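Local coordinates for protein catechol 2,3-dioxygenase (Rhodococcus sp., PDB 2WL9) that probably cleaves the ring of catechols next to their paired hydroxyls, using an active-site iron and dioxygen, in the breakdown of aromatic hydrocarbons, at residues 162-166 against 167-171. Sequence-based numbering, arbitrary orientation.
Sequences RFYRL and LGLEG
Leu167 lays its CD1 methyl over one face of the Phe163 ring, displaced toward the rim on the CZ side, 4.3 Å from the ring centroid; this is a CH-pi contact one helical turn apart. Its other methyl, CD2, lies beside Tyr164, 4.1 Å from Tyr164 CD1. Leu169 comes in alongside the same tyrosine, pointing the same way, with its CD1 methyl 3.8 Å from Tyr164 CD1 at an oblique approach. The rings meet: Phe163 CD2 sits 3.5 Å above the plane of Tyr164, over its centre. Tyr164 and both leucines pack on Trp67 of strand 61-68, and the Tyr164 hydroxyl is hydrogen-bonded to Asp110.

Helix 157-167 ends here in a Schellman motif. Gly168 turns to positive phi (109°) and the exiting N-H groups bond back to carbonyls of the last turn: Tyr164 O accepts from Leu169 N at 3.1 Å, with a second, weak bond from Gly168 N, which also donates to Arg165 O. In the bond to Arg165 O, Gly168 N stands well above that carbonyl's plane, whereas the Leu167 N bond to Phe163 O lies in the plane of its carbonyl. The chain then enters strand 170-173, which pairs with strand 184-191 in the sheet of the glyoxalase-type, iron-binding half of the protein.

Arg165 ties the last helical turn to the new strand. With CG anti to its carbonyl carbon (chi1 -73°) and the chain extended out to NE, the guanidinium presents its edge to Gly171: NH2 donates to Gly171 O at 3.1 Å, nearly straight at 175° and almost exactly in the guanidinium plane. A water accepts from both Arg165 NE and Gly171 N, a second link, while Pro72 of the second subunit packs against Arg165.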
ATOM      1  N   ARG C 162      38.351  -2.246  17.104  1.00 24.06           N
ATOM      2  CA  ARG C 162      38.115  -1.227  18.136  1.00 24.43           C
ATOM      3  C   ARG C 162      38.099   0.194  17.563  1.00 23.46           C
ATOM      4  O   ARG C 162      37.237   1.004  17.917  1.00 23.24           O
ATOM      5  CB  ARG C 162      39.158  -1.312  19.257  1.00 25.13           C
ATOM      6  CG  ARG C 162      39.148  -2.610  20.045  1.00 27.91           C
ATOM      7  CD  ARG C 162      40.122  -2.543  21.208  1.00 32.01           C
ATOM      8  NE  ARG C 162      40.422  -3.870  21.742  1.00 35.70           N
ATOM      9  CZ  ARG C 162      41.553  -4.538  21.524  1.00 36.85           C
ATOM     10  NH1 ARG C 162      42.523  -4.011  20.784  1.00 37.22           N
ATOM     11  NH2 ARG C 162      41.722  -5.739  22.060  1.00 38.73           N
ATOM     12  N   PHE C 163      39.058   0.483  16.683  1.00 22.79           N
ATOM     13  CA  PHE C 163      39.137   1.780  16.011  1.00 21.76           C
ATOM     14  C   PHE C 163      37.853   2.081  15.241  1.00 21.11           C
ATOM     15  O   PHE C 163      37.224   3.119  15.442  1.00 21.18           O
ATOM     16  CB  PHE C 163      40.355   1.820  15.077  1.00 21.61           C
ATOM     17  CG  PHE C 163      40.410   3.036  14.186  1.00 20.67           C
ATOM     18  CD1 PHE C 163      40.827   4.264  14.690  1.00 20.22           C
ATOM     19  CD2 PHE C 163      40.061   2.946  12.840  1.00 19.45           C
ATOM     20  CE1 PHE C 163      40.886   5.388  13.873  1.00 18.93           C
ATOM     21  CE2 PHE C 163      40.113   4.067  12.008  1.00 19.29           C
ATOM     22  CZ  PHE C 163      40.530   5.293  12.529  1.00 18.54           C
ATOM     23  N   TYR C 164      37.462   1.167  14.365  1.00 20.47           N
ATOM     24  CA  TYR C 164      36.275   1.379  13.549  1.00 19.97           C
ATOM     25  C   TYR C 164      34.970   1.400  14.348  1.00 19.71           C
ATOM     26  O   TYR C 164      34.038   2.091  13.958  1.00 19.81           O
ATOM     27  CB  TYR C 164      36.238   0.421  12.358  1.00 19.23           C
ATOM     28  CG  TYR C 164      37.273   0.792  11.322  1.00 19.57           C
ATOM     29  CD1 TYR C 164      37.123   1.943  10.542  1.00 19.24           C
ATOM     30  CD2 TYR C 164      38.412   0.014  11.140  1.00 18.97           C
ATOM     31  CE1 TYR C 164      38.078   2.304   9.605  1.00 20.14           C
ATOM     32  CE2 TYR C 164      39.380   0.364  10.202  1.00 19.95           C
ATOM     33  CZ  TYR C 164      39.204   1.508   9.440  1.00 20.23           C
ATOM     34  OH  TYR C 164      40.144   1.856   8.505  1.00 20.69           O
ATOM     35  N   ARG C 165      34.921   0.695  15.480  1.00 19.96           N
ATOM     36  CA  ARG C 165      33.760   0.795  16.370  1.00 19.89           C
ATOM     37  C   ARG C 165      33.629   2.204  16.933  1.00 19.98           C
ATOM     38  O   ARG C 165      32.524   2.729  17.040  1.00 19.92           O
ATOM     39  CB  ARG C 165      33.804  -0.244  17.490  1.00 19.83           C
ATOM     40  CG  ARG C 165      33.507  -1.641  16.997  1.00 19.95           C
ATOM     41  CD  ARG C 165      33.114  -2.604  18.100  1.00 20.62           C
ATOM     42  NE  ARG C 165      32.908  -3.941  17.540  1.00 20.05           N
ATOM     43  CZ  ARG C 165      33.552  -5.036  17.927  1.00 22.19           C
ATOM     44  NH1 ARG C 165      34.443  -4.985  18.909  1.00 22.33           N
ATOM     45  NH2 ARG C 165      33.297  -6.197  17.331  1.00 22.35           N
ATOM     46  N   LEU C 166      34.763   2.821  17.262  1.00 20.35           N
ATOM     47  CA  LEU C 166      34.790   4.199  17.753  1.00 20.61           C
ATOM     48  C   LEU C 166      34.230   5.152  16.694  1.00 20.45           C
ATOM     49  O   LEU C 166      33.496   6.091  17.020  1.00 20.20           O
ATOM     50  CB  LEU C 166      36.220   4.606  18.146  1.00 21.18           C
ATOM     51  CG  LEU C 166      36.533   5.963  18.799  1.00 22.22           C
ATOM     52  CD1 LEU C 166      37.929   5.927  19.376  1.00 23.64           C
ATOM     53  CD2 LEU C 166      36.431   7.134  17.837  1.00 23.41           C
ATOM     54  N   LEU C 167      34.583   4.903  15.431  1.00 19.89           N
ATOM     55  CA  LEU C 167      34.064   5.687  14.304  1.00 19.97           C
ATOM     56  C   LEU C 167      32.552   5.547  14.138  1.00 19.73           C
ATOM     57  O   LEU C 167      31.915   6.399  13.526  1.00 19.82           O
ATOM     58  CB  LEU C 167      34.793   5.328  12.997  1.00 19.70           C
ATOM     59  CG  LEU C 167      35.849   6.336  12.516  1.00 20.02           C
ATOM     60  CD1 LEU C 167      36.937   6.546  13.547  1.00 19.24           C
ATOM     61  CD2 LEU C 167      36.459   5.918  11.173  1.00 19.11           C
ATOM     62  N   GLY C 168      31.987   4.483  14.705  1.00 20.08           N
ATOM     63  CA  GLY C 168      30.558   4.237  14.621  1.00 19.96           C
ATOM     64  C   GLY C 168      30.149   3.071  13.736  1.00 20.32           C
ATOM     65  O   GLY C 168      28.956   2.770  13.620  1.00 19.87           O
ATOM     66  N   LEU C 169      31.115   2.413  13.099  1.00 20.24           N
ATOM     67  CA  LEU C 169      30.797   1.199  12.357  1.00 20.67           C
ATOM     68  C   LEU C 169      30.504   0.058  13.320  1.00 21.06           C
ATOM     69  O   LEU C 169      30.985   0.049  14.462  1.00 21.20           O
ATOM     70  CB  LEU C 169      31.902   0.808  11.373  1.00 20.30           C
ATOM     71  CG  LEU C 169      32.022   1.721  10.156  1.00 20.53           C
ATOM     72  CD1 LEU C 169      33.348   2.439  10.179  1.00 20.64           C
ATOM     73  CD2 LEU C 169      31.880   0.900   8.893  1.00 20.35           C
ATOM     74  N   GLU C 170      29.697  -0.887  12.856  1.00 21.26           N
ATOM     75  CA  GLU C 170      29.354  -2.061  13.643  1.00 21.99           C
ATOM     76  C   GLU C 170      29.653  -3.327  12.864  1.00 21.43           C
ATOM     77  O   GLU C 170      29.537  -3.359  11.638  1.00 21.03           O
ATOM     78  CB  GLU C 170      27.876  -2.032  14.032  1.00 22.46           C
ATOM     79  CG  GLU C 170      27.512  -0.872  14.934  1.00 25.07           C
ATOM     80  CD  GLU C 170      26.032  -0.796  15.240  1.00 27.99           C
ATOM     81  OE1 GLU C 170      25.671  -0.021  16.147  1.00 30.64           O
ATOM     82  OE2 GLU C 170      25.234  -1.501  14.581  1.00 30.04           O
ATOM     83  N   GLY C 171      30.038  -4.372  13.586  1.00 21.26           N
ATOM     84  CA  GLY C 171      30.249  -5.671  12.967  1.00 20.72           C
ATOM     85  C   GLY C 171      31.128  -6.586  13.789  1.00 20.78           C
ATOM     86  O   GLY C 171      31.360  -6.347  14.979  1.00 21.17           O
TER
HETATM   87  O   HOH W   1      30.094  -3.705  16.703  1.00 19.61           O